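Long-range contact in quercetin 2,3-dioxygenase (Escherichia coli, PDB 1TQ5), which cleaves the flavonol quercetin with molecular oxygen in vitro, using a divalent metal ion and releasing carbon monoxide, though its physiological role is unknown: residues Y3-G11 with T23-F34. Numbering follows the deposited sequence.
Sequences YLRKANERG and TFSFANYYDPNF
The backbones of 3-11 and the irregular loop 23-34 approach most nearly at Arg-10 and Thr-23, whose CA atoms are 5.3 Å apart; no backbone hydrogen bond joins the two segments. Instead Arg-5, at the end of strand 2-5, reaches into the loop: CG lies anti to the backbone N, and a turn at the next bond (chi2 54°) lays Arg-5 CD over the centre of the Phe-34 ring, 3.6 Å from the centroid. Beyond CD the guanidinium continues across the same face, planes 9° apart, as an off-centre cation-pi stack. Arg-5 NE and NH2 both grip Thr-23 O side-on, NE on a carbonyl lone pair at 3.0 Å and NH2 from above the carbonyl plane. Arg-5 NH2 also donates, within the guanidinium plane, to Tyr-29 OH (2.6 Å), while Asp-31 OD1 makes a long salt bridge to NH1. A leucine in place of Arg-5 would probably leave Thr-23 O and Tyr-29 OH without these donors and Phe-34 without its flat cover. Gly-11 CA packs on the Tyr-29 ring face, 3.4 Å from the centroid, where a CB would clash. Asp-31 OD2 accepts from Phe-34 N in an Asx motif. In this bicupin, the contact ties an N-terminal cupin loop to strand 2-5, which pairs with strand 204-208 of the C-terminal cupin.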
loop_
_atom_site.group_PDB
_atom_site.type_symbol
_atom_site.label_atom_id
_atom_site.label_comp_id
_atom_site.label_asym_id
_atom_site.label_seq_id
_atom_site.Cartn_x
_atom_site.Cartn_y
_atom_site.Cartn_z
ATOM N N TYR A 3 -14.603 -8.465 5.463
ATOM C CA TYR A 3 -14.212 -8.113 6.814
ATOM C C TYR A 3 -13.589 -6.736 6.938
ATOM O O TYR A 3 -12.753 -6.331 6.133
ATOM C CB TYR A 3 -13.289 -9.199 7.354
ATOM C CG TYR A 3 -13.981 -10.545 7.370
ATOM C CD1 TYR A 3 -15.020 -10.803 8.265
ATOM C CD2 TYR A 3 -13.646 -11.538 6.447
ATOM C CE1 TYR A 3 -15.710 -12.009 8.241
ATOM C CE2 TYR A 3 -14.333 -12.750 6.415
ATOM C CZ TYR A 3 -15.364 -12.977 7.316
ATOM O OH TYR A 3 -16.043 -14.175 7.292
ATOM N N LEU A 4 -14.019 -6.012 7.961
ATOM C CA LEU A 4 -13.535 -4.665 8.193
ATOM C C LEU A 4 -12.377 -4.611 9.179
ATOM O O LEU A 4 -12.480 -5.086 10.307
ATOM C CB LEU A 4 -14.686 -3.785 8.698
ATOM C CG LEU A 4 -14.394 -2.335 9.101
ATOM C CD1 LEU A 4 -14.095 -1.490 7.879
ATOM C CD2 LEU A 4 -15.605 -1.781 9.842
ATOM N N ARG A 5 -11.264 -4.037 8.731
ATOM C CA ARG A 5 -10.092 -3.862 9.576
ATOM C C ARG A 5 -10.137 -2.396 10.012
ATOM O O ARG A 5 -9.654 -1.520 9.298
ATOM C CB ARG A 5 -8.823 -4.143 8.769
ATOM C CG ARG A 5 -7.522 -3.833 9.485
ATOM C CD ARG A 5 -7.447 -4.536 10.822
ATOM N NE ARG A 5 -6.072 -4.652 11.303
ATOM C CZ ARG A 5 -5.756 -4.971 12.552
ATOM N NH1 ARG A 5 -6.718 -5.190 13.435
ATOM N NH2 ARG A 5 -4.487 -5.090 12.912
ATOM N N LYS A 6 -10.729 -2.133 11.174
ATOM C CA LYS A 6 -10.859 -0.768 11.676
ATOM C C LYS A 6 -9.537 -0.062 11.896
ATOM O O LYS A 6 -8.586 -0.648 12.410
ATOM C CB LYS A 6 -11.654 -0.742 12.985
ATOM C CG LYS A 6 -13.146 -1.006 12.825
ATOM C CD LYS A 6 -13.869 -0.788 14.149
ATOM C CE LYS A 6 -15.364 -1.062 14.034
ATOM N NZ LYS A 6 -15.651 -2.494 13.750
ATOM N N ALA A 7 -9.491 1.210 11.519
ATOM C CA ALA A 7 -8.287 2.014 11.674
ATOM C C ALA A 7 -7.793 2.091 13.121
ATOM O O ALA A 7 -6.592 2.003 13.365
ATOM C CB ALA A 7 -8.528 3.420 11.136
ATOM N N ASN A 8 -8.713 2.237 14.073
ATOM C CA ASN A 8 -8.346 2.355 15.486
ATOM C C ASN A 8 -7.906 1.048 16.146
ATOM O O ASN A 8 -7.369 1.055 17.247
ATOM C CB ASN A 8 -9.506 2.956 16.289
ATOM C CG ASN A 8 -10.740 2.071 16.280
ATOM O OD1 ASN A 8 -11.287 1.765 15.222
ATOM N ND2 ASN A 8 -11.183 1.657 17.460
ATOM N N GLU A 9 -8.136 -0.074 15.482
ATOM C CA GLU A 9 -7.726 -1.352 16.047
ATOM C C GLU A 9 -6.411 -1.854 15.463
ATOM O O GLU A 9 -5.968 -2.959 15.762
ATOM C CB GLU A 9 -8.837 -2.379 15.857
ATOM C CG GLU A 9 -10.045 -2.065 16.725
ATOM C CD GLU A 9 -11.192 -3.026 16.514
ATOM O OE1 GLU A 9 -12.184 -2.936 17.273
ATOM O OE2 GLU A 9 -11.100 -3.864 15.592
ATOM N N ARG A 10 -5.785 -1.029 14.633
ATOM C CA ARG A 10 -4.505 -1.385 14.025
ATOM C C ARG A 10 -3.419 -1.372 15.088
ATOM O O ARG A 10 -3.563 -0.714 16.112
ATOM C CB ARG A 10 -4.128 -0.380 12.933
ATOM C CG ARG A 10 -4.875 -0.547 11.625
ATOM C CD ARG A 10 -4.463 0.547 10.652
ATOM N NE ARG A 10 -4.748 1.872 11.202
ATOM C CZ ARG A 10 -4.391 3.016 10.628
ATOM N NH1 ARG A 10 -3.725 3.007 9.479
ATOM N NH2 ARG A 10 -4.706 4.170 11.204
ATOM N N GLY A 11 -2.336 -2.107 14.846
ATOM C CA GLY A 11 -1.232 -2.118 15.789
ATOM C C GLY A 11 -0.683 -0.708 15.768
ATOM O O GLY A 11 -0.791 -0.029 14.757
ATOM N N THR A 23 -1.340 -2.513 9.803
ATOM C CA THR A 23 -2.557 -3.206 9.418
ATOM C C THR A 23 -2.447 -4.700 9.725
ATOM O O THR A 23 -3.437 -5.331 10.096
ATOM C CB THR A 23 -2.856 -3.021 7.925
ATOM O OG1 THR A 23 -3.200 -1.651 7.677
ATOM C CG2 THR A 23 -4.004 -3.920 7.494
ATOM N N PHE A 24 -1.244 -5.253 9.562
ATOM C CA PHE A 24 -0.985 -6.676 9.807
ATOM C C PHE A 24 0.161 -6.839 10.795
ATOM O O PHE A 24 0.935 -5.905 11.027
ATOM C CB PHE A 24 -0.567 -7.400 8.518
ATOM C CG PHE A 24 -1.536 -7.251 7.383
ATOM C CD1 PHE A 24 -2.753 -7.916 7.397
ATOM C CD2 PHE A 24 -1.235 -6.425 6.306
ATOM C CE1 PHE A 24 -3.661 -7.765 6.361
ATOM C CE2 PHE A 24 -2.136 -6.263 5.263
ATOM C CZ PHE A 24 -3.355 -6.936 5.292
ATOM N N SER A 25 0.273 -8.044 11.354
ATOM C CA SER A 25 1.341 -8.364 12.290
ATOM C C SER A 25 2.644 -7.834 11.697
ATOM O O SER A 25 2.971 -8.115 10.537
ATOM C CB SER A 25 1.447 -9.882 12.477
ATOM O OG SER A 25 0.202 -10.435 12.860
ATOM N N PHE A 26 3.376 -7.060 12.484
ATOM C CA PHE A 26 4.634 -6.480 12.030
ATOM C C PHE A 26 5.641 -6.448 13.174
ATOM O O PHE A 26 5.319 -6.018 14.282
ATOM C CB PHE A 26 4.406 -5.053 11.529
ATOM C CG PHE A 26 5.586 -4.470 10.803
ATOM C CD1 PHE A 26 5.878 -4.860 9.500
ATOM C CD2 PHE A 26 6.407 -3.533 11.417
ATOM C CE1 PHE A 26 6.973 -4.320 8.821
ATOM C CE2 PHE A 26 7.508 -2.988 10.745
ATOM C CZ PHE A 26 7.787 -3.385 9.446
ATOM N N ALA A 27 6.859 -6.899 12.901
ATOM C CA ALA A 27 7.909 -6.906 13.914
ATOM C C ALA A 27 7.408 -7.550 15.202
ATOM O O ALA A 27 7.131 -8.748 15.233
ATOM C CB ALA A 27 8.377 -5.483 14.183
ATOM N N ASN A 28 7.278 -6.745 16.255
ATOM C CA ASN A 28 6.819 -7.234 17.554
ATOM C C ASN A 28 5.303 -7.185 17.751
ATOM O O ASN A 28 4.796 -7.572 18.807
ATOM C CB ASN A 28 7.498 -6.449 18.680
ATOM C CG ASN A 28 9.004 -6.637 18.694
ATOM O OD1 ASN A 28 9.498 -7.766 18.745
ATOM N ND2 ASN A 28 9.742 -5.530 18.654
ATOM N N TYR A 29 4.580 -6.697 16.748
ATOM C CA TYR A 29 3.124 -6.626 16.831
ATOM C C TYR A 29 2.531 -7.873 16.185
ATOM O O TYR A 29 2.929 -8.260 15.089
ATOM C CB TYR A 29 2.616 -5.366 16.124
ATOM C CG TYR A 29 1.126 -5.361 15.861
ATOM C CD1 TYR A 29 0.201 -5.341 16.913
ATOM C CD2 TYR A 29 0.641 -5.381 14.553
ATOM C CE1 TYR A 29 -1.177 -5.337 16.659
ATOM C CE2 TYR A 29 -0.725 -5.376 14.289
ATOM C CZ TYR A 29 -1.630 -5.353 15.338
ATOM O OH TYR A 29 -2.975 -5.346 15.053
ATOM N N TYR A 30 1.578 -8.502 16.864
ATOM C CA TYR A 30 0.959 -9.718 16.337
ATOM C C TYR A 30 -0.560 -9.678 16.411
ATOM O O TYR A 30 -1.126 -9.425 17.470
ATOM C CB TYR A 30 1.463 -10.937 17.121
ATOM C CG TYR A 30 0.962 -12.276 16.615
ATOM C CD1 TYR A 30 1.759 -13.075 15.796
ATOM C CD2 TYR A 30 -0.308 -12.747 16.963
ATOM C CE1 TYR A 30 1.309 -14.310 15.337
ATOM C CE2 TYR A 30 -0.769 -13.979 16.508
ATOM C CZ TYR A 30 0.046 -14.756 15.697
ATOM O OH TYR A 30 -0.398 -15.977 15.253
ATOM N N ASP A 31 -1.213 -9.920 15.280
ATOM C CA ASP A 31 -2.670 -9.960 15.235
ATOM C C ASP A 31 -3.040 -11.350 14.712
ATOM O O ASP A 31 -2.712 -11.703 13.580
ATOM C CB ASP A 31 -3.231 -8.888 14.297
ATOM C CG ASP A 31 -4.751 -8.818 14.343
ATOM O OD1 ASP A 31 -5.299 -8.066 15.175
ATOM O OD2 ASP A 31 -5.402 -9.533 13.558
ATOM N N PRO A 32 -3.733 -12.152 15.536
ATOM C CA PRO A 32 -4.160 -13.515 15.193
ATOM C C PRO A 32 -5.003 -13.665 13.927
ATOM O O PRO A 32 -4.945 -14.699 13.257
ATOM C CB PRO A 32 -4.905 -13.966 16.450
ATOM C CG PRO A 32 -5.482 -12.683 16.973
ATOM C CD PRO A 32 -4.312 -11.735 16.827
ATOM N N ASN A 33 -5.792 -12.645 13.601
ATOM C CA ASN A 33 -6.630 -12.692 12.407
ATOM C C ASN A 33 -5.905 -12.101 11.201
ATOM O O ASN A 33 -5.806 -12.734 10.150
ATOM C CB ASN A 33 -7.930 -11.928 12.649
ATOM C CG ASN A 33 -8.743 -12.510 13.792
ATOM O OD1 ASN A 33 -9.331 -11.776 14.581
ATOM N ND2 ASN A 33 -8.786 -13.838 13.877
ATOM N N PHE A 34 -5.403 -10.882 11.357
ATOM C CA PHE A 34 -4.692 -10.211 10.279
ATOM C C PHE A 34 -3.193 -10.502 10.315
ATOM O O PHE A 34 -2.395 -9.700 10.799
ATOM C CB PHE A 34 -4.959 -8.699 10.337
ATOM C CG PHE A 34 -6.409 -8.339 10.142
ATOM C CD1 PHE A 34 -7.304 -8.396 11.206
ATOM C CD2 PHE A 34 -6.891 -7.993 8.880
ATOM C CE1 PHE A 34 -8.655 -8.117 11.021
ATOM C CE2 PHE A 34 -8.245 -7.711 8.678
ATOM C CZ PHE A 34 -9.130 -7.774 9.755
HETATM O O HOH W 1 -2.145 0.743 8.292
#